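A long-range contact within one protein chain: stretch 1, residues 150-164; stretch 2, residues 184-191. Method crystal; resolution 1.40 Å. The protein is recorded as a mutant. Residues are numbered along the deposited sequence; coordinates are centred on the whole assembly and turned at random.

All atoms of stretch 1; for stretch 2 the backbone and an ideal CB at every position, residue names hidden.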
# COMPACT_ATOMS: atom_id res chain seq x y z
N THR A 150 36.27 9.21 9.36
CA THR A 150 37.33 8.70 8.47
C THR A 150 36.98 7.24 8.30
O THR A 150 36.85 6.56 9.28
CB THR A 150 38.73 8.82 9.15
OG1 THR A 150 38.98 10.20 9.40
CG2 THR A 150 39.81 8.29 8.26
N PRO A 151 36.81 6.75 7.07
CA PRO A 151 36.54 5.33 6.96
C PRO A 151 37.76 4.44 7.12
O PRO A 151 38.87 4.89 6.87
CB PRO A 151 36.00 5.20 5.53
CG PRO A 151 36.69 6.29 4.78
CD PRO A 151 36.88 7.42 5.75
N THR A 152 37.55 3.21 7.56
CA THR A 152 38.52 2.14 7.46
C THR A 152 38.51 1.67 6.02
O THR A 152 37.44 1.44 5.47
CB THR A 152 38.12 0.96 8.36
OG1 THR A 152 38.08 1.45 9.69
CG2 THR A 152 39.14 -0.21 8.27
N VAL A 153 39.68 1.51 5.43
CA VAL A 153 39.78 1.01 4.08
C VAL A 153 40.28 -0.43 4.24
O VAL A 153 41.42 -0.68 4.61
CB VAL A 153 40.72 1.87 3.24
CG1 VAL A 153 40.78 1.32 1.82
CG2 VAL A 153 40.20 3.32 3.21
N PHE A 154 39.36 -1.38 4.05
CA PHE A 154 39.71 -2.80 4.16
C PHE A 154 40.21 -3.41 2.85
O PHE A 154 40.84 -4.47 2.89
CB PHE A 154 38.57 -3.62 4.80
CG PHE A 154 37.35 -3.82 3.94
CD1 PHE A 154 37.29 -4.84 2.99
CD2 PHE A 154 36.22 -3.05 4.16
CE1 PHE A 154 36.16 -5.04 2.22
CE2 PHE A 154 35.07 -3.25 3.40
CZ PHE A 154 35.04 -4.26 2.44
N TYR A 155 39.94 -2.75 1.73
CA TYR A 155 40.46 -3.16 0.44
C TYR A 155 40.70 -1.92 -0.39
O TYR A 155 39.86 -1.01 -0.44
CB TYR A 155 39.47 -4.07 -0.33
CG TYR A 155 39.97 -4.34 -1.72
CD1 TYR A 155 40.92 -5.34 -1.96
CD2 TYR A 155 39.59 -3.52 -2.78
CE1 TYR A 155 41.44 -5.54 -3.23
CE2 TYR A 155 40.11 -3.71 -4.06
CZ TYR A 155 41.03 -4.73 -4.28
OH TYR A 155 41.54 -4.94 -5.55
N GLY A 156 41.84 -1.94 -1.09
CA GLY A 156 42.10 -0.97 -2.13
C GLY A 156 43.14 0.05 -1.78
O GLY A 156 43.58 0.15 -0.63
N ASP A 157 43.55 0.81 -2.78
CA ASP A 157 44.52 1.90 -2.59
C ASP A 157 44.27 2.95 -3.67
O ASP A 157 43.26 2.87 -4.37
CB ASP A 157 45.95 1.35 -2.60
CG ASP A 157 46.33 0.62 -3.87
OD1 ASP A 157 45.81 0.90 -4.97
OD2 ASP A 157 47.24 -0.22 -3.77
N SER A 158 45.16 3.94 -3.80
CA SER A 158 44.94 5.04 -4.71
C SER A 158 44.83 4.60 -6.16
O SER A 158 44.30 5.37 -6.95
CB SER A 158 46.04 6.10 -4.57
OG SER A 158 47.31 5.57 -4.92
N GLY A 159 45.32 3.41 -6.50
CA GLY A 159 45.27 2.92 -7.87
C GLY A 159 44.25 1.83 -8.16
O GLY A 159 44.15 1.40 -9.30
N SER A 160 43.50 1.38 -7.16
CA SER A 160 42.56 0.28 -7.41
C SER A 160 41.25 0.82 -7.96
O SER A 160 40.89 1.98 -7.78
CB SER A 160 42.29 -0.53 -6.15
OG SER A 160 41.80 0.30 -5.14
N GLN A 161 40.55 -0.05 -8.67
CA GLN A 161 39.27 0.32 -9.30
C GLN A 161 38.13 0.53 -8.31
O GLN A 161 37.23 1.36 -8.53
CB GLN A 161 38.92 -0.78 -10.29
CG GLN A 161 37.68 -0.44 -11.02
CD GLN A 161 37.35 -1.33 -12.15
OE1 GLN A 161 37.96 -2.36 -12.40
NE2 GLN A 161 36.31 -0.93 -12.84
N CYS A 162 38.18 -0.21 -7.21
CA CYS A 162 37.22 -0.12 -6.16
C CYS A 162 37.89 -0.04 -4.83
O CYS A 162 39.05 -0.44 -4.69
CB CYS A 162 36.18 -1.24 -6.24
SG CYS A 162 36.61 -2.82 -5.52
N LEU A 163 37.14 0.47 -3.85
CA LEU A 163 37.57 0.46 -2.46
C LEU A 163 36.52 -0.25 -1.64
O LEU A 163 35.32 -0.14 -1.94
CB LEU A 163 37.73 1.88 -1.89
CG LEU A 163 38.70 2.81 -2.61
CD1 LEU A 163 38.66 4.18 -1.96
CD2 LEU A 163 40.13 2.28 -2.62
N GLY A 164 36.98 -1.01 -0.67
CA GLY A 164 36.12 -1.54 0.37
C GLY A 164 36.35 -0.73 1.63
O GLY A 164 37.49 -0.63 2.08
N UNK A 184 42.92 11.25 -1.30
CA UNK A 184 42.41 11.50 0.03
C UNK A 184 42.14 10.30 0.91
O UNK A 184 41.59 10.46 1.98
CB UNK A 184 41.11 12.30 -0.10
N UNK A 185 42.58 9.12 0.49
CA UNK A 185 42.52 7.93 1.33
C UNK A 185 43.31 8.21 2.60
O UNK A 185 44.44 8.71 2.56
CB UNK A 185 43.06 6.70 0.60
N UNK A 186 42.69 7.89 3.74
CA UNK A 186 43.24 8.23 5.04
C UNK A 186 42.66 9.49 5.63
O UNK A 186 42.94 9.80 6.78
CB UNK A 186 44.76 8.38 4.94
N UNK A 187 41.85 10.22 4.85
CA UNK A 187 41.14 11.41 5.33
C UNK A 187 39.63 11.13 5.32
O UNK A 187 39.15 10.03 4.97
CB UNK A 187 41.47 12.63 4.47
N UNK A 188 38.89 12.15 5.75
CA UNK A 188 37.45 12.11 5.79
C UNK A 188 36.78 12.36 4.48
O UNK A 188 35.56 12.22 4.42
CB UNK A 188 36.94 13.13 6.81
N UNK A 189 37.52 12.74 3.44
CA UNK A 189 36.94 12.90 2.10
C UNK A 189 37.80 12.20 1.07
O UNK A 189 39.00 12.51 0.94
CB UNK A 189 36.79 14.38 1.74
N UNK A 190 37.21 11.26 0.33
CA UNK A 190 37.92 10.57 -0.73
C UNK A 190 37.33 11.04 -2.04
O UNK A 190 36.11 10.93 -2.24
CB UNK A 190 37.83 9.05 -0.58
N UNK A 191 38.20 11.52 -2.93
CA UNK A 191 37.77 11.95 -4.27
C UNK A 191 38.16 10.91 -5.29
O UNK A 191 39.30 10.43 -5.29
CB UNK A 191 38.38 13.30 -4.64

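Position 184 has phi 90° and psi 10°, a region that favours glycine, and an ideal CB would lie 2.4 Å from the carbonyl O of 189. Nothing of stretch 1 is in reach. The residue is Gly184, and it opens a type II turn that runs to 187.

At 185 the CA-to-CB bond points toward stretch 1, and the ideal CB stands 5.1 Å from Val153 CG2. Beyond it lie the methyl groups of Leu163 and the backbone where Asp157 joins Ser158. This surface offers carbon rather than charge near the CB, so an aliphatic chain fits; leucine, isoleucine, valine or methionine are all reasonable. The residue is Ile185, with chi1 m and chi2 t. Its CG2 meets Val153 CG2 at 4.0 Å, while CD1 lies 4.1 Å from Leu163 CD2 and 3.5 Å from Asp157 C. Branching at CB thus lets CG2 meet Val153 while CD1 reaches both Leu163 and the Asp157-Ser158 backbone, and the residue has the largest area covered in this contact.

Position 186, at phi 98° and psi -8°, would jam a CB against the carbonyl O of 185, which calls for glycine. The residue is Gly186; its O lies 3.8 Å from Thr150 CG2.

At 187 the CB points away from stretch 1, so small polar residues such as serine, threonine, asparagine or aspartate would be plausible at the end of the turn. The residue is Thr187. Its OG1 donates to Gly184 O at 2.7 Å, closing the turn. Thr187 OG1 also accepts from the N of 189 at 3.1 Å, tying the turn to the backbone that follows. Its backbone O faces stretch 1, 3.5 Å from Pro151 CD.

Position 188 sits beside Thr150, with CA atoms 4.3 Å apart. The ideal CB points sideways, 4.4 Å from Thr150 OG1, and phi is negative, so alanine or serine is conceivable. The residue is Gly188, which brings bare backbone alongside the threonine.

At 189 the CB points away, and strand angles suit beta-branched residues among others; Thr189 occupies it.

Position 190 turns its CB back toward stretch 1, 5.1 Å from Leu163 CD1, with the Pro151 ring also nearby. Valine, leucine or isoleucine would suit this apolar setting. The residue is Ile190, chi1 m and chi2 t: CD1 lies 4.1 Å from Pro151 CG, and both CD1 and CG2 of Ile190 lie 4.2 Å from Leu163 CD1. Leu163 therefore packs against both isoleucines.

Position 191 is beyond reach of stretch 1; it is Thr191. No hydrogen bond joins the stretches.

Stretch 2 (184-191) GIGTGTIT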
# COMPACT_ATOMS: atom_id res chain seq x y z
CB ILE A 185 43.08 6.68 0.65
CG1 ILE A 185 42.23 6.29 -0.56
CG2 ILE A 185 43.17 5.52 1.64
CD1 ILE A 185 42.76 5.09 -1.34
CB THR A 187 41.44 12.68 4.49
OG1 THR A 187 40.66 12.67 3.26
CG2 THR A 187 42.94 12.82 4.18
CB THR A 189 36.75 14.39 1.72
OG1 THR A 189 35.79 14.99 2.58
CG2 THR A 189 36.27 14.55 0.28
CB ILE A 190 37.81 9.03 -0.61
CG1 ILE A 190 38.34 8.57 0.76
CG2 ILE A 190 38.53 8.33 -1.74
CD1 ILE A 190 38.28 7.08 1.03
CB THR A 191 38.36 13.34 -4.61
OG1 THR A 191 37.93 14.27 -3.60
CG2 THR A 191 37.91 13.83 -5.97
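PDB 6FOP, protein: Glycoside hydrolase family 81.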